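PDB 1ZBS: hypothetical protein PG1100, which is of unknown function but is probably an ATP-dependent sugar kinase acting on N-acetylglucosamine. Local coordinates for residues A[11-16]-A[25-30]; A[5-10]-A[63-68]; A[148-153]-A[217-222]; A[202-207]-A[246-251]. All coordinates share one frame; numbering follows the deposited sequence.

Contact 1 of 4, residues A[11-16]-A[25-30]; sequences KTDWCI and RFQTSG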
# COMPACT_ATOMS: atom_id res chain seq x y z
N LYS A 11 8.28 -19.06 -2.60
CA LYS A 11 9.17 -20.21 -2.79
C LYS A 11 9.14 -20.72 -4.23
O LYS A 11 8.34 -20.25 -5.06
CB LYS A 11 8.76 -21.34 -1.83
CG LYS A 11 7.75 -22.34 -2.41
CD LYS A 11 6.36 -21.75 -2.64
CE LYS A 11 5.51 -21.73 -1.35
NZ LYS A 11 4.12 -21.19 -1.60
N THR A 12 10.02 -21.67 -4.54
CA THR A 12 10.07 -22.24 -5.88
C THR A 12 9.84 -23.74 -5.80
O THR A 12 10.54 -24.43 -5.08
CB THR A 12 11.42 -21.99 -6.55
OG1 THR A 12 11.77 -20.61 -6.42
CG2 THR A 12 11.36 -22.37 -8.02
N ASP A 13 8.85 -24.23 -6.54
CA ASP A 13 8.55 -25.66 -6.53
C ASP A 13 9.19 -26.37 -7.72
O ASP A 13 8.99 -25.97 -8.87
CB ASP A 13 7.04 -25.88 -6.54
CG ASP A 13 6.65 -27.30 -6.19
OD1 ASP A 13 5.44 -27.60 -6.16
OD2 ASP A 13 7.57 -28.12 -5.95
N TRP A 14 9.96 -27.41 -7.44
CA TRP A 14 10.64 -28.17 -8.48
C TRP A 14 10.14 -29.61 -8.59
O TRP A 14 9.64 -30.19 -7.62
CB TRP A 14 12.15 -28.22 -8.23
CG TRP A 14 12.86 -26.91 -8.33
CD1 TRP A 14 13.15 -26.05 -7.31
CD2 TRP A 14 13.41 -26.32 -9.52
NE1 TRP A 14 13.85 -24.96 -7.79
CE2 TRP A 14 14.02 -25.11 -9.14
CE3 TRP A 14 13.45 -26.71 -10.86
CZ2 TRP A 14 14.66 -24.27 -10.06
CZ3 TRP A 14 14.09 -25.88 -11.78
CH2 TRP A 14 14.68 -24.67 -11.37
N CYS A 15 10.30 -30.19 -9.78
CA CYS A 15 9.90 -31.57 -10.03
C CYS A 15 10.66 -32.20 -11.19
O CYS A 15 10.75 -31.62 -12.28
CB CYS A 15 8.40 -31.68 -10.30
SG CYS A 15 7.91 -33.32 -10.93
N ILE A 16 11.21 -33.38 -10.94
CA ILE A 16 11.92 -34.12 -11.96
C ILE A 16 10.94 -35.19 -12.44
O ILE A 16 10.66 -36.15 -11.71
CB ILE A 16 13.19 -34.79 -11.39
CG1 ILE A 16 14.20 -33.73 -10.97
CG2 ILE A 16 13.82 -35.70 -12.44
CD1 ILE A 16 15.50 -34.29 -10.45
N ARG A 25 10.66 -34.21 -6.41
CA ARG A 25 9.84 -33.07 -6.03
C ARG A 25 10.61 -32.33 -4.92
O ARG A 25 10.56 -32.70 -3.75
CB ARG A 25 8.45 -33.58 -5.57
CG ARG A 25 7.29 -32.57 -5.54
CD ARG A 25 7.01 -31.85 -6.88
NE ARG A 25 5.96 -30.82 -6.73
CZ ARG A 25 4.65 -31.08 -6.63
NH1 ARG A 25 4.22 -32.33 -6.69
NH2 ARG A 25 3.78 -30.09 -6.44
N PHE A 26 11.36 -31.30 -5.33
CA PHE A 26 12.18 -30.50 -4.41
C PHE A 26 11.43 -29.27 -3.92
O PHE A 26 10.34 -28.96 -4.40
CB PHE A 26 13.47 -30.03 -5.10
CG PHE A 26 14.11 -31.09 -5.94
CD1 PHE A 26 14.62 -30.79 -7.19
CD2 PHE A 26 14.20 -32.40 -5.47
CE1 PHE A 26 15.19 -31.77 -7.98
CE2 PHE A 26 14.77 -33.40 -6.25
CZ PHE A 26 15.27 -33.09 -7.51
N GLN A 27 12.04 -28.55 -2.99
CA GLN A 27 11.42 -27.36 -2.42
C GLN A 27 12.51 -26.32 -2.14
O GLN A 27 13.22 -26.44 -1.15
CB GLN A 27 10.71 -27.72 -1.11
CG GLN A 27 9.41 -26.98 -0.85
CD GLN A 27 8.23 -27.64 -1.55
OE1 GLN A 27 7.96 -27.37 -2.73
NE2 GLN A 27 7.53 -28.51 -0.84
N THR A 28 12.64 -25.33 -3.01
CA THR A 28 13.62 -24.27 -2.79
C THR A 28 12.86 -22.97 -2.62
O THR A 28 11.66 -22.99 -2.33
CB THR A 28 14.59 -24.14 -3.98
OG1 THR A 28 15.64 -23.23 -3.63
CG2 THR A 28 13.88 -23.60 -5.19
N SER A 29 13.53 -21.84 -2.81
CA SER A 29 12.84 -20.57 -2.65
C SER A 29 13.32 -19.49 -3.60
O SER A 29 14.26 -19.68 -4.38
CB SER A 29 12.99 -20.09 -1.21
OG SER A 29 12.52 -21.06 -0.29
N GLY A 30 12.63 -18.35 -3.54
CA GLY A 30 12.97 -17.20 -4.36
C GLY A 30 13.09 -17.44 -5.85
O GLY A 30 12.17 -17.94 -6.49
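Strands 11-16 and 25-29 run antiparallel, their directions 154° apart, with Thr-12 and Thr-28 as a hydrogen-bonded pair: Thr-12 N gives to Thr-28 O and Thr-28 N to Thr-12 O, both over 3.1 Å. Their side chains lie side by side, pointing the same way, on the face that also carries Trp-14 and Phe-26. OG1 of Thr-28 is anti to its backbone N (chi1 -172°), while CG2 lies between the backbone N and the carbonyl carbon and is the branch that meets the other strand. This methyl reaches the edge of the Trp-14 indole, in the ring plane, and sits tightly against Thr-12, with Thr-28 CG2 3.2 Å from Thr-12 CB. Further along, Phe-26 CD1 packs 3.7 Å from Trp-14 CB, and both residues press on helix 38-53. The face with Asp-13 and Arg-25 is mostly polar. Arg-25 meets the carboxylate side-on: NH2 reaches Asp-13 OD1 at 3.0 Å and NE reaches Asp-13 OD2 at 3.2 Å. Each oxygen is approached on its syn side, and the two planar groups are only 21° apart. On the way Arg-25 CD lies 3.7 Å from Cys-15 CB; both residues touch Met-271 of helix 271-280. The hairpin is thus two-faced: a nearly coplanar ion pair fixes the guanidinium on the more exposed side, while on the other the buried Trp-14 NE1 has no polar partner in the model.

Contact 2 of 4, residues A[5-10]-A[63-68]; sequences GDSGST and VYFYGA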
# COMPACT_ATOMS: atom_id res chain seq x y z
N GLY A 5 10.18 -26.22 -12.98
CA GLY A 5 10.21 -25.30 -11.86
C GLY A 5 9.14 -24.24 -11.95
O GLY A 5 8.91 -23.65 -13.00
N ASP A 6 8.46 -24.02 -10.82
CA ASP A 6 7.41 -23.02 -10.73
C ASP A 6 7.73 -22.11 -9.56
O ASP A 6 7.57 -22.50 -8.40
CB ASP A 6 6.06 -23.70 -10.51
CG ASP A 6 4.90 -22.78 -10.78
OD1 ASP A 6 4.74 -22.36 -11.95
OD2 ASP A 6 4.15 -22.46 -9.84
N SER A 7 8.19 -20.90 -9.87
CA SER A 7 8.56 -19.93 -8.84
C SER A 7 7.53 -18.84 -8.61
O SER A 7 7.03 -18.21 -9.55
CB SER A 7 9.90 -19.29 -9.19
OG SER A 7 10.28 -18.32 -8.21
N GLY A 8 7.22 -18.61 -7.33
CA GLY A 8 6.27 -17.58 -6.96
C GLY A 8 6.95 -16.55 -6.08
O GLY A 8 8.17 -16.60 -5.89
N SER A 9 6.17 -15.62 -5.55
CA SER A 9 6.70 -14.58 -4.68
C SER A 9 6.80 -15.07 -3.24
O SER A 9 6.33 -14.42 -2.31
CB SER A 9 5.81 -13.33 -4.75
OG SER A 9 4.44 -13.66 -4.60
N THR A 10 7.42 -16.24 -3.08
CA THR A 10 7.62 -16.87 -1.77
C THR A 10 8.64 -18.00 -1.88
O THR A 10 9.74 -17.91 -1.33
CB THR A 10 6.29 -17.44 -1.22
OG1 THR A 10 5.43 -16.36 -0.82
CG2 THR A 10 6.55 -18.34 -0.01
N VAL A 63 14.78 -28.58 -19.29
CA VAL A 63 14.29 -27.88 -18.11
C VAL A 63 13.32 -26.77 -18.53
O VAL A 63 13.58 -26.03 -19.49
CB VAL A 63 15.48 -27.27 -17.29
CG1 VAL A 63 16.56 -26.79 -18.22
CG2 VAL A 63 14.98 -26.11 -16.43
N TYR A 64 12.20 -26.70 -17.82
CA TYR A 64 11.16 -25.71 -18.07
C TYR A 64 10.88 -24.96 -16.77
O TYR A 64 10.41 -25.53 -15.78
CB TYR A 64 9.87 -26.39 -18.56
CG TYR A 64 10.05 -27.29 -19.76
CD1 TYR A 64 10.24 -28.66 -19.61
CD2 TYR A 64 10.03 -26.77 -21.06
CE1 TYR A 64 10.40 -29.50 -20.72
CE2 TYR A 64 10.18 -27.59 -22.17
CZ TYR A 64 10.36 -28.96 -22.00
OH TYR A 64 10.49 -29.78 -23.10
N PHE A 65 11.20 -23.67 -16.78
CA PHE A 65 11.02 -22.82 -15.61
C PHE A 65 9.92 -21.80 -15.81
O PHE A 65 9.82 -21.15 -16.85
CB PHE A 65 12.34 -22.11 -15.30
CG PHE A 65 12.33 -21.36 -14.01
CD1 PHE A 65 11.88 -20.04 -13.96
CD2 PHE A 65 12.74 -21.98 -12.83
CE1 PHE A 65 11.83 -19.35 -12.75
CE2 PHE A 65 12.69 -21.30 -11.61
CZ PHE A 65 12.24 -19.99 -11.57
N TYR A 66 9.08 -21.67 -14.79
CA TYR A 66 7.98 -20.73 -14.79
C TYR A 66 8.06 -19.93 -13.50
O TYR A 66 8.08 -20.50 -12.41
CB TYR A 66 6.65 -21.48 -14.85
CG TYR A 66 6.44 -22.24 -16.13
CD1 TYR A 66 6.13 -21.58 -17.31
CD2 TYR A 66 6.55 -23.64 -16.16
CE1 TYR A 66 5.93 -22.28 -18.50
CE2 TYR A 66 6.35 -24.35 -17.34
CZ TYR A 66 6.03 -23.66 -18.51
OH TYR A 66 5.82 -24.34 -19.68
N GLY A 67 8.12 -18.61 -13.61
CA GLY A 67 8.20 -17.78 -12.42
C GLY A 67 7.85 -16.32 -12.65
O GLY A 67 8.05 -15.80 -13.74
N ALA A 68 7.33 -15.67 -11.61
CA ALA A 68 6.97 -14.26 -11.71
C ALA A 68 8.25 -13.44 -11.82
O ALA A 68 9.18 -13.62 -11.03
CB ALA A 68 6.18 -13.84 -10.48
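Tyr-66 and Asp-6 are paired across the parallel strands 63-67 and 5-7, and the tyrosine meets the other strand with its base and leaves it at its tip. Its CB meets two oxygens, 3.6 Å from each of Asp-6 OD1 and Gly-5 O. With CG anti to the carbonyl carbon (chi1 -65°), the ring turns away from Asp-6, but Tyr-66 CD2 still passes 3.9 Å from Gly-5 O. The far end has left strand 5-7, and the hydroxyl is hydrogen-bonded to Arg-103 and His-278. The backbone holds the base of this side chain from two directions: Tyr-66 N gives to Gly-5 O at 2.7 Å, and Tyr-66 O accepts from Ser-7 N at 2.6 Å. On the opposite face Phe-65 lies flat enough for Gly-5 O to sit over its ring, and Phe-65 CZ closes to 3.4 Å from Ser-7 CB. Ser-7 OG turns to the carbonyls of Gly-30 and Ile-31. The turn that follows, Gly-8 to Thr-10, matches in sequence and place the phosphate-binding hairpin of the actin-like ATPase fold, and so probably faces the nucleotide site. Strand 2-7 is the middle strand of its mixed sheet, with strand 11-18 on one flank and strand 62-67 on the other; strand 91-95 lies beyond the latter, and Phe-65 packs against helix 75-85 through Leu-78 and Leu-82.

Contact 3 of 4, residues A[148-153]-A[217-222]; sequences AVLGRL and QNSFDD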
# COMPACT_ATOMS: atom_id res chain seq x y z
N ALA A 148 -1.82 -10.76 -0.00
CA ALA A 148 -1.21 -9.56 0.56
C ALA A 148 -2.31 -8.51 0.72
O ALA A 148 -2.35 -7.80 1.72
CB ALA A 148 -0.11 -9.03 -0.35
N VAL A 149 -3.21 -8.43 -0.25
CA VAL A 149 -4.26 -7.44 -0.15
C VAL A 149 -5.28 -7.81 0.92
O VAL A 149 -5.70 -6.96 1.69
CB VAL A 149 -4.94 -7.21 -1.50
CG1 VAL A 149 -6.14 -6.29 -1.33
CG2 VAL A 149 -3.94 -6.58 -2.45
N LEU A 150 -5.66 -9.08 0.98
CA LEU A 150 -6.60 -9.53 2.01
C LEU A 150 -5.99 -9.16 3.35
O LEU A 150 -6.67 -8.65 4.24
CB LEU A 150 -6.78 -11.05 1.95
CG LEU A 150 -7.47 -11.62 0.71
CD1 LEU A 150 -7.56 -13.15 0.85
CD2 LEU A 150 -8.85 -11.00 0.57
N GLY A 151 -4.69 -9.40 3.48
CA GLY A 151 -3.99 -9.08 4.71
C GLY A 151 -4.02 -7.60 5.10
O GLY A 151 -4.33 -7.28 6.24
N ARG A 152 -3.69 -6.70 4.18
CA ARG A 152 -3.70 -5.29 4.58
C ARG A 152 -5.12 -4.79 4.84
O ARG A 152 -5.34 -3.99 5.74
CB ARG A 152 -3.01 -4.39 3.55
CG ARG A 152 -3.73 -4.20 2.24
CD ARG A 152 -3.22 -2.94 1.55
NE ARG A 152 -3.32 -3.05 0.11
CZ ARG A 152 -4.38 -2.67 -0.60
NH1 ARG A 152 -5.43 -2.14 -0.00
NH2 ARG A 152 -4.37 -2.83 -1.92
N LEU A 153 -6.08 -5.27 4.05
CA LEU A 153 -7.46 -4.87 4.27
C LEU A 153 -7.87 -5.34 5.66
O LEU A 153 -8.36 -4.57 6.49
CB LEU A 153 -8.39 -5.49 3.21
CG LEU A 153 -8.26 -4.99 1.77
CD1 LEU A 153 -9.20 -5.76 0.85
CD2 LEU A 153 -8.58 -3.48 1.69
N GLN A 217 -14.93 -11.67 0.35
CA GLN A 217 -15.88 -11.69 -0.74
C GLN A 217 -15.77 -10.45 -1.64
O GLN A 217 -15.74 -10.56 -2.87
CB GLN A 217 -17.29 -11.80 -0.16
CG GLN A 217 -18.44 -11.53 -1.13
CD GLN A 217 -19.79 -11.54 -0.42
OE1 GLN A 217 -20.35 -12.60 -0.12
NE2 GLN A 217 -20.31 -10.35 -0.13
N ASN A 218 -15.70 -9.27 -1.02
CA ASN A 218 -15.60 -8.04 -1.79
C ASN A 218 -14.29 -7.94 -2.54
O ASN A 218 -14.23 -7.37 -3.64
CB ASN A 218 -15.76 -6.83 -0.87
CG ASN A 218 -17.11 -6.81 -0.19
OD1 ASN A 218 -18.09 -7.35 -0.72
ND2 ASN A 218 -17.18 -6.18 0.98
N SER A 219 -13.23 -8.49 -1.97
CA SER A 219 -11.95 -8.44 -2.63
C SER A 219 -11.94 -9.36 -3.85
O SER A 219 -11.41 -8.99 -4.90
CB SER A 219 -10.83 -8.83 -1.66
OG SER A 219 -9.58 -8.46 -2.22
N PHE A 220 -12.51 -10.55 -3.71
CA PHE A 220 -12.57 -11.49 -4.82
C PHE A 220 -13.44 -10.90 -5.93
O PHE A 220 -13.13 -11.03 -7.11
CB PHE A 220 -13.16 -12.84 -4.39
CG PHE A 220 -12.21 -13.71 -3.59
CD1 PHE A 220 -10.88 -13.33 -3.39
CD2 PHE A 220 -12.65 -14.91 -3.05
CE1 PHE A 220 -10.01 -14.14 -2.66
CE2 PHE A 220 -11.79 -15.73 -2.32
CZ PHE A 220 -10.46 -15.34 -2.13
N ASP A 221 -14.54 -10.25 -5.54
CA ASP A 221 -15.44 -9.65 -6.53
C ASP A 221 -14.67 -8.57 -7.28
O ASP A 221 -14.75 -8.48 -8.51
CB ASP A 221 -16.67 -9.05 -5.83
CG ASP A 221 -17.74 -8.61 -6.82
OD1 ASP A 221 -18.28 -9.47 -7.55
OD2 ASP A 221 -18.03 -7.39 -6.88
N ASP A 222 -13.92 -7.77 -6.53
CA ASP A 222 -13.10 -6.69 -7.07
C ASP A 222 -12.10 -7.24 -8.07
O ASP A 222 -11.82 -6.61 -9.09
CB ASP A 222 -12.31 -6.01 -5.95
CG ASP A 222 -12.81 -4.62 -5.66
OD1 ASP A 222 -13.60 -4.46 -4.70
OD2 ASP A 222 -12.41 -3.69 -6.40
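Leu-150 has CG anti to its carbonyl carbon (chi1 -67°), with CD1 anti to CA; the other methyl, CD2, is the one that meets Ser-219. Ser-219 has OG anti to its backbone N (chi1 -166°); its CA-CB bond points toward helix 147-159, and OG meets methyls of that helix. The closest approach is Leu-150 CD2 to Ser-219 CB, 3.7 Å, with Ser-219 OG 3.8 Å from the same methyl. Two further side chains reach the hydroxyl: Leu-153 CD1 stands 4.1 Å from Ser-219 OG, and Val-149 CG1 is 4.2 Å from it. A small polar residue therefore meets aliphatic methyls on the side facing helix 147-159, and its oxygen is satisfied by the backbone N of Gly-145, just before that helix. The contact joins helix 147-159 to helix 210-229, in the half that carries the sheet of strands 111-116, 120-125, 130-133, 238-241 and 263-267, in a fold like that of ASKHA (actin-like) ATPases. Their segment axes pass 10.6 Å apart at 139°, a spacing wide for close helix packing, and no hydrogen bond crosses. Phe-220 adds a looser touch, Leu-150 CD1 to Phe-220 CE1 at 4.4 Å; its ring also packs on Val-251, Leu-252 and Val-255 of helix 249-258. On helix 147-159, Arg-152 packs against Leu-141 of the second subunit.

Contact 4 of 4, residues A[202-207]-A[246-251]; sequences FIAQHL and FHYREV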
# COMPACT_ATOMS: atom_id res chain seq x y z
N PHE A 202 -5.23 -17.10 9.47
CA PHE A 202 -6.07 -16.56 10.54
C PHE A 202 -7.42 -16.14 9.97
O PHE A 202 -8.48 -16.39 10.56
CB PHE A 202 -5.39 -15.33 11.18
CG PHE A 202 -6.16 -14.75 12.33
CD1 PHE A 202 -5.99 -15.25 13.62
CD2 PHE A 202 -7.09 -13.73 12.11
CE1 PHE A 202 -6.74 -14.75 14.68
CE2 PHE A 202 -7.85 -13.23 13.17
CZ PHE A 202 -7.68 -13.74 14.46
N ILE A 203 -7.37 -15.50 8.80
CA ILE A 203 -8.57 -15.04 8.12
C ILE A 203 -9.44 -16.23 7.70
O ILE A 203 -10.63 -16.30 8.03
CB ILE A 203 -8.20 -14.20 6.88
CG1 ILE A 203 -7.48 -12.92 7.33
CG2 ILE A 203 -9.45 -13.89 6.07
CD1 ILE A 203 -6.97 -12.03 6.20
N ALA A 204 -8.83 -17.18 7.00
CA ALA A 204 -9.56 -18.36 6.55
C ALA A 204 -10.23 -19.07 7.71
O ALA A 204 -11.34 -19.59 7.59
CB ALA A 204 -8.62 -19.32 5.82
N GLN A 205 -9.55 -19.10 8.86
CA GLN A 205 -10.10 -19.77 10.03
C GLN A 205 -11.20 -18.98 10.74
O GLN A 205 -11.78 -19.45 11.71
CB GLN A 205 -8.97 -20.11 11.01
CG GLN A 205 -8.17 -21.34 10.60
CD GLN A 205 -7.02 -21.65 11.54
OE1 GLN A 205 -7.16 -21.59 12.76
NE2 GLN A 205 -5.88 -22.01 10.96
N HIS A 206 -11.50 -17.79 10.23
CA HIS A 206 -12.51 -16.93 10.83
C HIS A 206 -13.61 -16.49 9.88
O HIS A 206 -14.32 -15.53 10.16
CB HIS A 206 -11.84 -15.71 11.45
CG HIS A 206 -11.15 -16.00 12.75
ND1 HIS A 206 -11.83 -16.12 13.94
CD2 HIS A 206 -9.84 -16.21 13.04
CE1 HIS A 206 -10.97 -16.39 14.91
NE2 HIS A 206 -9.76 -16.45 14.39
N LEU A 207 -13.75 -17.21 8.77
CA LEU A 207 -14.76 -16.91 7.76
C LEU A 207 -16.17 -17.03 8.31
O LEU A 207 -17.14 -16.56 7.70
CB LEU A 207 -14.60 -17.87 6.57
CG LEU A 207 -13.34 -17.70 5.72
CD1 LEU A 207 -13.21 -18.87 4.75
CD2 LEU A 207 -13.41 -16.38 4.98
N PHE A 246 -7.30 -21.64 -3.58
CA PHE A 246 -7.62 -22.94 -3.01
C PHE A 246 -8.24 -22.76 -1.63
O PHE A 246 -9.42 -23.08 -1.43
CB PHE A 246 -6.34 -23.79 -2.92
CG PHE A 246 -6.60 -25.22 -2.58
CD1 PHE A 246 -7.51 -25.97 -3.33
CD2 PHE A 246 -5.96 -25.82 -1.50
CE1 PHE A 246 -7.79 -27.29 -2.99
CE2 PHE A 246 -6.24 -27.14 -1.15
CZ PHE A 246 -7.15 -27.88 -1.90
N HIS A 247 -7.48 -22.23 -0.68
CA HIS A 247 -7.99 -22.04 0.68
C HIS A 247 -9.33 -21.32 0.77
O HIS A 247 -10.08 -21.50 1.74
CB HIS A 247 -6.94 -21.32 1.54
CG HIS A 247 -5.67 -22.09 1.70
ND1 HIS A 247 -5.64 -23.45 1.87
CD2 HIS A 247 -4.37 -21.69 1.70
CE1 HIS A 247 -4.39 -23.87 1.97
NE2 HIS A 247 -3.60 -22.81 1.86
N TYR A 248 -9.65 -20.49 -0.22
CA TYR A 248 -10.91 -19.75 -0.20
C TYR A 248 -11.83 -20.17 -1.34
O TYR A 248 -12.76 -19.43 -1.70
CB TYR A 248 -10.61 -18.25 -0.30
CG TYR A 248 -9.86 -17.69 0.89
CD1 TYR A 248 -10.55 -17.21 2.00
CD2 TYR A 248 -8.47 -17.67 0.91
CE1 TYR A 248 -9.86 -16.71 3.10
CE2 TYR A 248 -7.77 -17.18 2.01
CZ TYR A 248 -8.48 -16.70 3.10
OH TYR A 248 -7.79 -16.19 4.18
N ARG A 249 -11.58 -21.36 -1.89
CA ARG A 249 -12.37 -21.89 -3.00
C ARG A 249 -13.88 -21.72 -2.83
O ARG A 249 -14.55 -21.25 -3.74
CB ARG A 249 -12.03 -23.37 -3.26
CG ARG A 249 -12.14 -24.31 -2.07
CD ARG A 249 -11.89 -25.75 -2.52
NE ARG A 249 -11.90 -26.69 -1.40
CZ ARG A 249 -10.92 -26.79 -0.50
NH1 ARG A 249 -9.84 -26.02 -0.60
NH2 ARG A 249 -11.03 -27.65 0.51
N GLU A 250 -14.41 -22.08 -1.67
CA GLU A 250 -15.84 -21.93 -1.44
C GLU A 250 -16.28 -20.50 -1.73
O GLU A 250 -17.19 -20.28 -2.53
CB GLU A 250 -16.20 -22.27 0.01
CG GLU A 250 -16.08 -23.75 0.41
CD GLU A 250 -14.65 -24.26 0.42
OE1 GLU A 250 -13.72 -23.48 0.73
OE2 GLU A 250 -14.45 -25.47 0.12
N VAL A 251 -15.63 -19.54 -1.08
CA VAL A 251 -15.97 -18.13 -1.27
C VAL A 251 -15.79 -17.70 -2.72
O VAL A 251 -16.60 -16.93 -3.25
CB VAL A 251 -15.12 -17.22 -0.37
CG1 VAL A 251 -15.59 -15.78 -0.51
CG2 VAL A 251 -15.22 -17.67 1.08
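Tyr-248 reaches across to Ile-203, Ala-204 and Leu-207 with the outer end of its ring. The phenol oxygen comes 3.4 Å from Ile-203 CB, the two side chains crossing at about a right angle, and Ile-203 CG2 meets the ring at its edge. Ala-204 CB stands obliquely to the ring, 3.8 Å from Tyr-248 CZ. At the edge again, Leu-207 CD2 approaches Tyr-248 CE1 to 4.0 Å, while the other methyl, Leu-207 CD1, lies 4.4 Å from Val-251 CG2. Beyond this apolar shell, the hydroxyl is hydrogen-bonded to Ser-200 OG, a partner on the same short helix as Ile-203 and Ala-204, so the tyrosine tip is held at that helix. A type I turn from Ala-204 to Leu-207 brings the leucine back toward the ring. Tyr-248 itself occupies the break between helices 243-247 and 249-258, at the N-cap position of the latter, and CG anti to the carbonyl carbon (chi1 -65°) starts the ring on its course to the other segment. The contact thus joins the end of helix 200-204 to this helix junction, and helix 210-229 lies against both, touching Ile-203 and Tyr-248 through Val-216 and Val-251 through Tyr-213.

In the fold
Contacts 1 and 2 belong to one five-stranded sheet and are joined where strands 2-7 and 11-18 lie side by side: Asp-13 O meets Asp-6 N, and Trp-14 packs on Gly-5 and Phe-65. Of these two, contact 2 is the buried one, knit by backbone bonds between parallel strands; contact 1 lies toward the sheet edge and adds a salt bridge on its more exposed face. Contacts 3 and 4 lie farther from the chain centre, though both are buried, and rest on apolar side chains without a clear hydrogen bond across them. They touch through Phe-220 on Tyr-248 and Val-251, but stand about 24 to 28 Å, centre to centre, from the sheet contacts.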